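Local coordinates for protein glycosyl hydrolase (Streptomyces cattleya, PDB 7LR8) that probably cleaves the beta-1,4 bond between mannose and N-acetylglucosamine during the breakdown of N-glycans, as a glycoside hydrolase of family GH5, at residues Asn144-Met148 against Ala188-Leu194; Ala232-Arg238 against Pro274-Tyr280. The protein carries 1 engineered substitution. All blocks are in the same frame, centred on the assembly; numbering follows the deposited sequence.

Interaction 1: residues Asn144-Met148 against Ala188-Leu194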
# COMPACT_ATOMS: atom_id res chain seq x y z
N ASN B 144 -23.98 -1.15 20.84
CA ASN B 144 -23.90 -2.32 19.98
C ASN B 144 -22.47 -2.64 19.56
O ASN B 144 -22.27 -3.58 18.79
CB ASN B 144 -24.76 -2.12 18.73
CG ASN B 144 -24.17 -1.10 17.78
OD1 ASN B 144 -23.81 0.01 18.19
ND2 ASN B 144 -24.02 -1.48 16.52
N PHE B 145 -21.48 -1.90 20.04
CA PHE B 145 -20.08 -2.22 19.79
C PHE B 145 -19.66 -3.40 20.66
O PHE B 145 -19.64 -3.30 21.89
CB PHE B 145 -19.22 -0.98 20.05
CG PHE B 145 -17.74 -1.22 19.95
CD1 PHE B 145 -17.17 -1.73 18.79
CD2 PHE B 145 -16.90 -0.88 21.01
CE1 PHE B 145 -15.79 -1.92 18.70
CE2 PHE B 145 -15.52 -1.07 20.92
CZ PHE B 145 -14.97 -1.58 19.77
N LEU B 146 -19.33 -4.51 20.01
CA LEU B 146 -18.93 -5.71 20.73
C LEU B 146 -17.52 -5.58 21.28
O LEU B 146 -17.25 -5.94 22.43
CB LEU B 146 -19.01 -6.94 19.81
CG LEU B 146 -20.38 -7.43 19.36
CD1 LEU B 146 -20.21 -8.45 18.24
CD2 LEU B 146 -21.12 -8.02 20.54
N GLY B 147 -16.60 -5.10 20.45
CA GLY B 147 -15.20 -5.00 20.82
C GLY B 147 -14.36 -5.12 19.57
O GLY B 147 -14.87 -5.07 18.45
N MET B 148 -13.06 -5.29 19.79
CA MET B 148 -12.07 -5.35 18.71
C MET B 148 -11.54 -6.76 18.52
O MET B 148 -11.34 -7.50 19.49
CB MET B 148 -10.87 -4.44 19.00
CG MET B 148 -11.18 -3.00 19.31
SD MET B 148 -11.84 -2.13 17.91
CE MET B 148 -10.54 -2.28 16.70
N ALA B 188 -11.57 0.66 25.11
CA ALA B 188 -12.95 0.26 25.41
C ALA B 188 -12.94 -0.75 26.55
O ALA B 188 -13.05 -1.97 26.32
CB ALA B 188 -13.64 -0.31 24.17
N PRO B 189 -12.84 -0.29 27.79
CA PRO B 189 -12.77 -1.21 28.92
C PRO B 189 -14.01 -2.08 29.00
O PRO B 189 -15.13 -1.61 28.78
CB PRO B 189 -12.64 -0.29 30.14
CG PRO B 189 -12.07 0.99 29.59
CD PRO B 189 -12.67 1.12 28.21
N GLY B 190 -13.80 -3.36 29.27
CA GLY B 190 -14.91 -4.25 29.53
C GLY B 190 -15.56 -4.86 28.30
O GLY B 190 -16.46 -5.68 28.44
N ARG B 191 -15.11 -4.49 27.10
CA ARG B 191 -15.69 -5.02 25.88
C ARG B 191 -14.94 -6.29 25.46
O ARG B 191 -13.97 -6.72 26.10
CB ARG B 191 -15.67 -3.96 24.78
CG ARG B 191 -17.02 -3.27 24.54
CD ARG B 191 -17.67 -2.83 25.84
NE ARG B 191 -16.89 -1.82 26.54
CZ ARG B 191 -17.05 -0.51 26.39
NH1 ARG B 191 -16.30 0.35 27.09
NH2 ARG B 191 -17.96 -0.05 25.55
N LEU B 192 -15.40 -6.91 24.38
CA LEU B 192 -14.95 -8.25 23.97
C LEU B 192 -13.79 -8.10 23.00
O LEU B 192 -13.99 -7.91 21.81
CB LEU B 192 -16.10 -9.02 23.33
CG LEU B 192 -15.86 -10.48 22.94
CD1 LEU B 192 -15.83 -11.33 24.19
CD2 LEU B 192 -16.91 -10.99 21.95
N HIS B 193 -12.56 -8.19 23.52
CA HIS B 193 -11.36 -7.98 22.71
C HIS B 193 -10.63 -9.30 22.55
O HIS B 193 -10.34 -9.99 23.55
CB HIS B 193 -10.44 -6.92 23.32
CG HIS B 193 -11.14 -5.62 23.59
ND1 HIS B 193 -11.85 -4.95 22.62
CD2 HIS B 193 -11.27 -4.89 24.73
CE1 HIS B 193 -12.36 -3.85 23.14
NE2 HIS B 193 -12.03 -3.80 24.42
N LEU B 194 -10.31 -9.65 21.31
CA LEU B 194 -9.73 -10.93 20.97
C LEU B 194 -8.78 -10.75 19.79
O LEU B 194 -8.66 -9.67 19.21
CB LEU B 194 -10.82 -11.95 20.60
CG LEU B 194 -11.63 -11.55 19.36
CD1 LEU B 194 -11.91 -12.77 18.49
CD2 LEU B 194 -12.95 -10.87 19.73

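Interaction 2: residues Ala232-Arg238 against Pro274-Tyr280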
# COMPACT_ATOMS: atom_id res chain seq x y z
N ALA B 232 -11.24 -30.52 1.60
CA ALA B 232 -12.04 -30.94 0.45
C ALA B 232 -11.20 -31.72 -0.56
O ALA B 232 -11.68 -32.70 -1.15
CB ALA B 232 -12.69 -29.73 -0.22
N GLN B 233 -9.96 -31.30 -0.78
CA GLN B 233 -9.12 -31.95 -1.78
C GLN B 233 -8.84 -33.39 -1.41
O GLN B 233 -8.81 -34.27 -2.28
CB GLN B 233 -7.82 -31.17 -1.94
CG GLN B 233 -8.00 -29.76 -2.47
CD GLN B 233 -8.08 -28.70 -1.38
OE1 GLN B 233 -8.63 -28.93 -0.29
NE2 GLN B 233 -7.54 -27.53 -1.67
N ARG B 234 -8.63 -33.66 -0.12
CA ARG B 234 -8.23 -35.00 0.31
C ARG B 234 -9.42 -35.92 0.53
O ARG B 234 -9.39 -37.08 0.12
CB ARG B 234 -7.41 -34.90 1.60
CG ARG B 234 -6.97 -36.25 2.15
CD ARG B 234 -6.04 -36.07 3.33
NE ARG B 234 -4.88 -35.26 2.97
CZ ARG B 234 -3.66 -35.74 2.76
NH1 ARG B 234 -3.43 -37.04 2.88
NH2 ARG B 234 -2.67 -34.92 2.44
N TYR B 235 -10.48 -35.41 1.17
CA TYR B 235 -11.61 -36.23 1.57
C TYR B 235 -12.83 -36.09 0.66
O TYR B 235 -13.68 -36.99 0.65
CB TYR B 235 -12.00 -35.89 3.02
CG TYR B 235 -10.83 -36.07 3.96
CD1 TYR B 235 -10.39 -37.35 4.30
CD2 TYR B 235 -10.13 -34.97 4.45
CE1 TYR B 235 -9.31 -37.53 5.15
CE2 TYR B 235 -9.04 -35.14 5.30
CZ TYR B 235 -8.64 -36.42 5.64
OH TYR B 235 -7.56 -36.61 6.47
N GLY B 236 -12.92 -35.01 -0.09
CA GLY B 236 -13.98 -34.82 -1.07
C GLY B 236 -14.99 -33.78 -0.61
O GLY B 236 -15.23 -33.59 0.58
N THR B 237 -15.62 -33.13 -1.59
CA THR B 237 -16.63 -32.10 -1.31
C THR B 237 -17.72 -32.60 -0.37
O THR B 237 -18.13 -31.90 0.57
CB THR B 237 -17.27 -31.64 -2.62
OG1 THR B 237 -16.27 -31.10 -3.49
CG2 THR B 237 -18.32 -30.59 -2.32
N ARG B 238 -18.24 -33.80 -0.63
CA ARG B 238 -19.42 -34.29 0.07
C ARG B 238 -19.08 -35.21 1.23
O ARG B 238 -19.93 -35.98 1.68
CB ARG B 238 -20.36 -35.00 -0.91
CG ARG B 238 -20.96 -34.07 -1.96
CD ARG B 238 -22.35 -34.55 -2.37
NE ARG B 238 -23.02 -33.61 -3.26
CZ ARG B 238 -22.90 -33.63 -4.59
NH1 ARG B 238 -22.14 -34.55 -5.17
NH2 ARG B 238 -23.55 -32.74 -5.34
N PRO B 274 -14.25 -24.28 -6.25
CA PRO B 274 -15.07 -25.47 -6.53
C PRO B 274 -15.03 -26.53 -5.43
O PRO B 274 -15.67 -27.58 -5.58
CB PRO B 274 -14.44 -26.04 -7.81
CG PRO B 274 -13.10 -25.35 -7.95
CD PRO B 274 -12.89 -24.44 -6.79
N HIS B 275 -14.27 -26.26 -4.37
CA HIS B 275 -14.19 -27.20 -3.26
C HIS B 275 -15.57 -27.46 -2.67
O HIS B 275 -15.89 -28.59 -2.28
CB HIS B 275 -13.22 -26.65 -2.21
CG HIS B 275 -11.91 -26.25 -2.79
ND1 HIS B 275 -11.66 -24.97 -3.25
CD2 HIS B 275 -10.78 -26.96 -3.04
CE1 HIS B 275 -10.43 -24.91 -3.73
NE2 HIS B 275 -9.88 -26.10 -3.62
N VAL B 276 -16.40 -26.43 -2.63
CA VAL B 276 -17.84 -26.55 -2.48
C VAL B 276 -18.48 -25.91 -3.70
O VAL B 276 -18.52 -24.69 -3.82
CB VAL B 276 -18.34 -25.89 -1.18
CG1 VAL B 276 -19.85 -26.08 -1.04
CG2 VAL B 276 -17.60 -26.44 0.03
N PRO B 277 -18.98 -26.72 -4.65
CA PRO B 277 -19.63 -26.16 -5.83
C PRO B 277 -20.81 -25.29 -5.43
O PRO B 277 -21.47 -25.54 -4.41
CB PRO B 277 -20.09 -27.40 -6.61
CG PRO B 277 -19.23 -28.51 -6.12
CD PRO B 277 -18.91 -28.19 -4.69
N ALA B 278 -21.09 -24.28 -6.25
CA ALA B 278 -22.19 -23.37 -5.95
C ALA B 278 -23.52 -24.11 -5.80
O ALA B 278 -24.35 -23.72 -4.98
CB ALA B 278 -22.30 -22.30 -7.04
N GLU B 279 -23.73 -25.17 -6.59
CA GLU B 279 -24.98 -25.94 -6.48
C GLU B 279 -25.07 -26.74 -5.19
O GLU B 279 -26.16 -27.21 -4.85
CB GLU B 279 -25.14 -26.87 -7.68
CG GLU B 279 -24.05 -27.91 -7.82
CD GLU B 279 -23.02 -27.51 -8.87
OE1 GLU B 279 -22.51 -26.36 -8.81
OE2 GLU B 279 -22.73 -28.34 -9.76
N TYR B 280 -23.96 -26.92 -4.46
CA TYR B 280 -23.95 -27.63 -3.19
C TYR B 280 -23.81 -26.68 -2.00
O TYR B 280 -23.83 -27.13 -0.85
CB TYR B 280 -22.80 -28.65 -3.18
CG TYR B 280 -22.81 -29.59 -1.99
CD1 TYR B 280 -23.79 -30.56 -1.85
CD2 TYR B 280 -21.82 -29.52 -1.02
CE1 TYR B 280 -23.79 -31.42 -0.77
CE2 TYR B 280 -21.81 -30.37 0.07
CZ TYR B 280 -22.80 -31.32 0.19
OH TYR B 280 -22.79 -32.17 1.26
O HOH W 1 -19.67 -32.04 2.83

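Interaction 1: residues Asn144-Met148 against Ala188-Leu194
Leu146 O receives the backbone N-H of Leu192 at 2.9 Å, and two residues further on Leu194 N repeats the link to Met148 O at 3.0 Å. This alternate-residue pattern is that of parallel strands: 145-152 lies beside 194-196, and the intervening chain returns through helix 170-187 as a beta-alpha-beta crossover of the GH5 (beta/alpha)8 barrel. Between the two backbone bonds a side chain takes a share. With CG anti to its carbonyl carbon (chi1 -54°), His193 turns its ring so that ND1 meets Met148 N at 3.1 Å, the donor close to the ring plane. The far nitrogen, NE2, gives its hydrogen to Ala188 O at 2.8 Å in an almost linear bond, reaching the residue where helix 170-187 has just ended. The ring is thus held by its edge at two nitrogens, which fixes its rotation, while Leu181 and Cys184 of that helix pack against it. Gly147 lets the chains come this close: its CA lies 3.3 Å from Leu192 O, and any CB would collide with that oxygen. Beside this polar core, Phe145, its CG anti to the backbone N (chi1 174°), brings CE2 to within 3.8 Å of Ala188 CB, which sits at the ring's edge; Gly147 N lies over a face of the same ring. A leucine in place of His193 would probably leave the buried Met148 N-H without its ring acceptor and take from Ala188 O its short bond from NE2. Accepting at ND1 and donating at NE2, the imidazole is consistent with a neutral ring protonated on NE2, a single tautomer tying strand to helix end.

Interaction 2: residues Ala232-Arg238 against Pro274-Tyr280
Thr237 packs tightly against the 274-280 loop with both branches of its side chain. OG1 donates to His275 O at 2.8 Å, arriving from above the carbonyl plane (39° out of it), while CG2, anti to the backbone N, presses on Pro277 CD at 3.4 Å, closer than carbons usually pack. Next to this pair, Ala232 CB rests on His275 CB at 3.7 Å, at the edge of the imidazole. The end of the short helix 231-235, which follows strand 221-225, here meets the loop that follows strand 264-269; the two strands are neighbours in the (beta/alpha)8 barrel, and the contact lies on their C-terminal side, where such barrels carry their active sites. His275 also touches Phe228 of the glycan pocket. Gln233 crosses the same ring obliquely, its NE2 bonded instead to Phe228 O. The outer side is looser. Arg238 lays CG over one face of Tyr280, 4.2 Å from the ring centroid, in a CH-pi contact, and its guanidinium stands almost perpendicular to the ring (89°), so the two planes do not stack. A water held by Thr237 O at 2.7 Å reaches Tyr280 OH only weakly, at 3.5 Å.

Overall arrangement
The two contacts join neighbouring parts of one barrel at its two ends, mainly through backbone bonds at one and side chains at the other. Their centres lie 36 Å apart and their nearest atoms about 24 Å. Buried interaction 1 ties the start of strand 145-152 to the loop leading into strand 194-196; interaction 2, partly exposed, ties a helix end to a loop beyond the C-terminal ends of strands 221-225 and 264-269. The sugar site lies between them: the side chain of Leu194 is about 13 Å from the bound mannose and about 11 Å from that of the engineered Ala153, while the His275 side chain is about 9 Å from the same mannose.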